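Local coordinates for protein oxidoreductase, Gfo/Idh/MocA family (Pseudomonas syringae pv. tomato, PDB 3DTY) that probably catalyses a nicotinamide-nucleotide-dependent oxidation or reduction, as in other Gfo/Idh/MocA dehydrogenases, and binds magnesium, at residues H148-Q153 with N291-E296. Numbering follows the deposited sequence.
Sequences HQLIEQ and NQLSFE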
loop_
_atom_site.group_PDB
_atom_site.type_symbol
_atom_site.label_atom_id
_atom_site.label_comp_id
_atom_site.label_asym_id
_atom_site.label_seq_id
_atom_site.Cartn_x
_atom_site.Cartn_y
_atom_site.Cartn_z
ATOM N N HIS A 148 13.769 12.963 -10.732
ATOM C CA HIS A 148 12.568 13.051 -9.898
ATOM C C HIS A 148 12.801 14.019 -8.731
ATOM O O HIS A 148 13.768 13.877 -7.982
ATOM C CB HIS A 148 12.182 11.667 -9.369
ATOM C CG HIS A 148 11.537 10.785 -10.395
ATOM N ND1 HIS A 148 10.303 11.061 -10.941
ATOM C CD2 HIS A 148 11.963 9.641 -10.982
ATOM C CE1 HIS A 148 9.995 10.125 -11.822
ATOM N NE2 HIS A 148 10.985 9.251 -11.866
ATOM N N GLN A 149 11.903 14.990 -8.586
ATOM C CA GLN A 149 11.986 16.015 -7.541
ATOM C C GLN A 149 12.231 15.520 -6.115
ATOM O O GLN A 149 13.024 16.106 -5.363
ATOM C CB GLN A 149 10.710 16.878 -7.541
ATOM C CG GLN A 149 10.511 17.757 -8.768
ATOM C CD GLN A 149 9.871 17.020 -9.931
ATOM O OE1 GLN A 149 10.418 16.042 -10.449
ATOM N NE2 GLN A 149 8.705 17.485 -10.345
ATOM N N LEU A 150 11.549 14.454 -5.722
ATOM C CA LEU A 150 11.716 13.959 -4.366
ATOM C C LEU A 150 13.145 13.507 -4.049
ATOM O O LEU A 150 13.545 13.466 -2.881
ATOM C CB LEU A 150 10.688 12.867 -4.085
ATOM C CG LEU A 150 9.266 13.465 -4.005
ATOM C CD1 LEU A 150 8.242 12.373 -3.802
ATOM C CD2 LEU A 150 9.192 14.484 -2.852
ATOM N N ILE A 151 13.927 13.192 -5.080
ATOM C CA ILE A 151 15.311 12.809 -4.845
ATOM C C ILE A 151 16.022 14.036 -4.258
ATOM O O ILE A 151 16.859 13.908 -3.362
ATOM C CB ILE A 151 16.037 12.385 -6.154
ATOM C CG1 ILE A 151 15.321 11.191 -6.798
ATOM C CG2 ILE A 151 17.494 12.025 -5.845
ATOM C CD1 ILE A 151 15.211 9.964 -5.893
ATOM N N GLU A 152 15.691 15.224 -4.769
ATOM C CA GLU A 152 16.291 16.465 -4.268
ATOM C C GLU A 152 15.800 16.738 -2.851
ATOM O O GLU A 152 16.546 17.249 -2.012
ATOM C CB GLU A 152 15.919 17.669 -5.140
ATOM C CG GLU A 152 16.638 17.776 -6.473
ATOM C CD GLU A 152 18.152 17.815 -6.340
ATOM O OE1 GLU A 152 18.659 18.329 -5.314
ATOM O OE2 GLU A 152 18.830 17.338 -7.276
ATOM N N GLN A 153 14.536 16.415 -2.592
ATOM C CA GLN A 153 13.966 16.628 -1.269
ATOM C C GLN A 153 14.764 15.830 -0.245
ATOM O O GLN A 153 15.127 16.342 0.806
ATOM C CB GLN A 153 12.500 16.198 -1.240
ATOM C CG GLN A 153 11.827 16.360 0.128
ATOM C CD GLN A 153 11.860 17.790 0.644
ATOM O OE1 GLN A 153 11.999 18.746 -0.126
ATOM N NE2 GLN A 153 11.706 17.945 1.951
ATOM N N ASN A 291 6.453 9.784 -6.994
ATOM C CA ASN A 291 5.874 10.990 -6.412
ATOM C C ASN A 291 5.687 10.974 -4.893
ATOM O O ASN A 291 5.181 11.934 -4.307
ATOM C CB ASN A 291 4.554 11.291 -7.120
ATOM C CG ASN A 291 4.731 11.425 -8.632
ATOM O OD1 ASN A 291 3.992 10.822 -9.421
ATOM N ND2 ASN A 291 5.718 12.215 -9.038
ATOM N N GLN A 292 6.094 9.883 -4.256
ATOM C CA GLN A 292 6.008 9.802 -2.808
ATOM C C GLN A 292 7.388 9.493 -2.257
ATOM O O GLN A 292 8.225 8.897 -2.931
ATOM C CB GLN A 292 5.018 8.729 -2.340
ATOM C CG GLN A 292 3.546 9.071 -2.560
ATOM C CD GLN A 292 3.101 8.824 -3.987
ATOM O OE1 GLN A 292 3.222 7.708 -4.505
ATOM N NE2 GLN A 292 2.584 9.861 -4.632
ATOM N N LEU A 293 7.607 9.925 -1.028
ATOM C CA LEU A 293 8.861 9.723 -0.334
ATOM C C LEU A 293 8.498 9.401 1.111
ATOM O O LEU A 293 7.824 10.195 1.768
ATOM C CB LEU A 293 9.689 11.008 -0.391
ATOM C CG LEU A 293 10.990 11.050 0.407
ATOM C CD1 LEU A 293 12.003 10.090 -0.203
ATOM C CD2 LEU A 293 11.526 12.475 0.416
ATOM N N SER A 294 8.916 8.236 1.595
ATOM C CA SER A 294 8.624 7.855 2.977
ATOM C C SER A 294 9.645 8.471 3.934
ATOM O O SER A 294 10.846 8.442 3.671
ATOM C CB SER A 294 8.638 6.334 3.136
ATOM O OG SER A 294 8.434 5.972 4.497
ATOM N N PHE A 295 9.161 9.037 5.037
ATOM C CA PHE A 295 10.021 9.662 6.043
ATOM C C PHE A 295 9.624 9.057 7.384
ATOM O O PHE A 295 8.530 9.306 7.888
ATOM C CB PHE A 295 9.810 11.178 6.031
ATOM C CG PHE A 295 10.646 11.929 7.033
ATOM C CD1 PHE A 295 12.011 11.666 7.164
ATOM C CD2 PHE A 295 10.073 12.925 7.826
ATOM C CE1 PHE A 295 12.796 12.380 8.069
ATOM C CE2 PHE A 295 10.849 13.650 8.738
ATOM C CZ PHE A 295 12.215 13.378 8.859
ATOM N N GLU A 296 10.517 8.262 7.957
ATOM C CA GLU A 296 10.218 7.563 9.197
ATOM C C GLU A 296 11.103 7.899 10.393
ATOM O O GLU A 296 12.158 7.294 10.584
ATOM C CB GLU A 296 10.284 6.059 8.936
ATOM C CG GLU A 296 9.394 5.576 7.794
ATOM C CD GLU A 296 9.905 4.282 7.167
ATOM O OE1 GLU A 296 10.344 3.386 7.915
ATOM O OE2 GLU A 296 9.862 4.162 5.922
#
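Leu293 projects from its strand toward the first turn of helix 149-159 and meets both Leu150 and Gln153, an instance of helix-on-sheet packing in which methyls and the aliphatic parts of polar side chains make the contact while polar ends bond elsewhere. Its CB lies 3.9 Å from CD1 of Leu150, although that methyl is modelled too close to the Asn291 backbone for its placement to be exact. From there the chain extends with CG anti to the backbone N (chi1 174°), and the CD2 branch carries the contact onward. That methyl lies 3.9 Å from CG of Gln153 and 4.0 Å from the carbonyl O of Leu150, touching side chain and helix backbone together. The Leu293 and Gln153 side chains cross at about a right angle, and the glutamine offers its aliphatic part to the leucine. A bend at chi2 (58°) turns CD of Gln153 from the extended course; beyond it, OE1 accepts a hydrogen bond from the backbone N of His313, which satisfies this buried oxygen. No hydrogen bond links the segments 148-153 and 291-296. The strand's own backbone partners include Leu305 and Glu284, on the strands flanking it.

The axes of the segments 149-153 and 292-296 approach to 8.7 Å, with N-to-C directions 24° apart. Gln292, whose CB points away from the helix, packs on Arg289 of a neighbouring subunit, and its NE2 is hydrogen-bonded to OE1 of Glu306. The arrangement is a helix laid against one face of a mixed beta-sheet, consistent with the open-faced C-terminal alpha/beta domain of Gfo/Idh/MocA proteins.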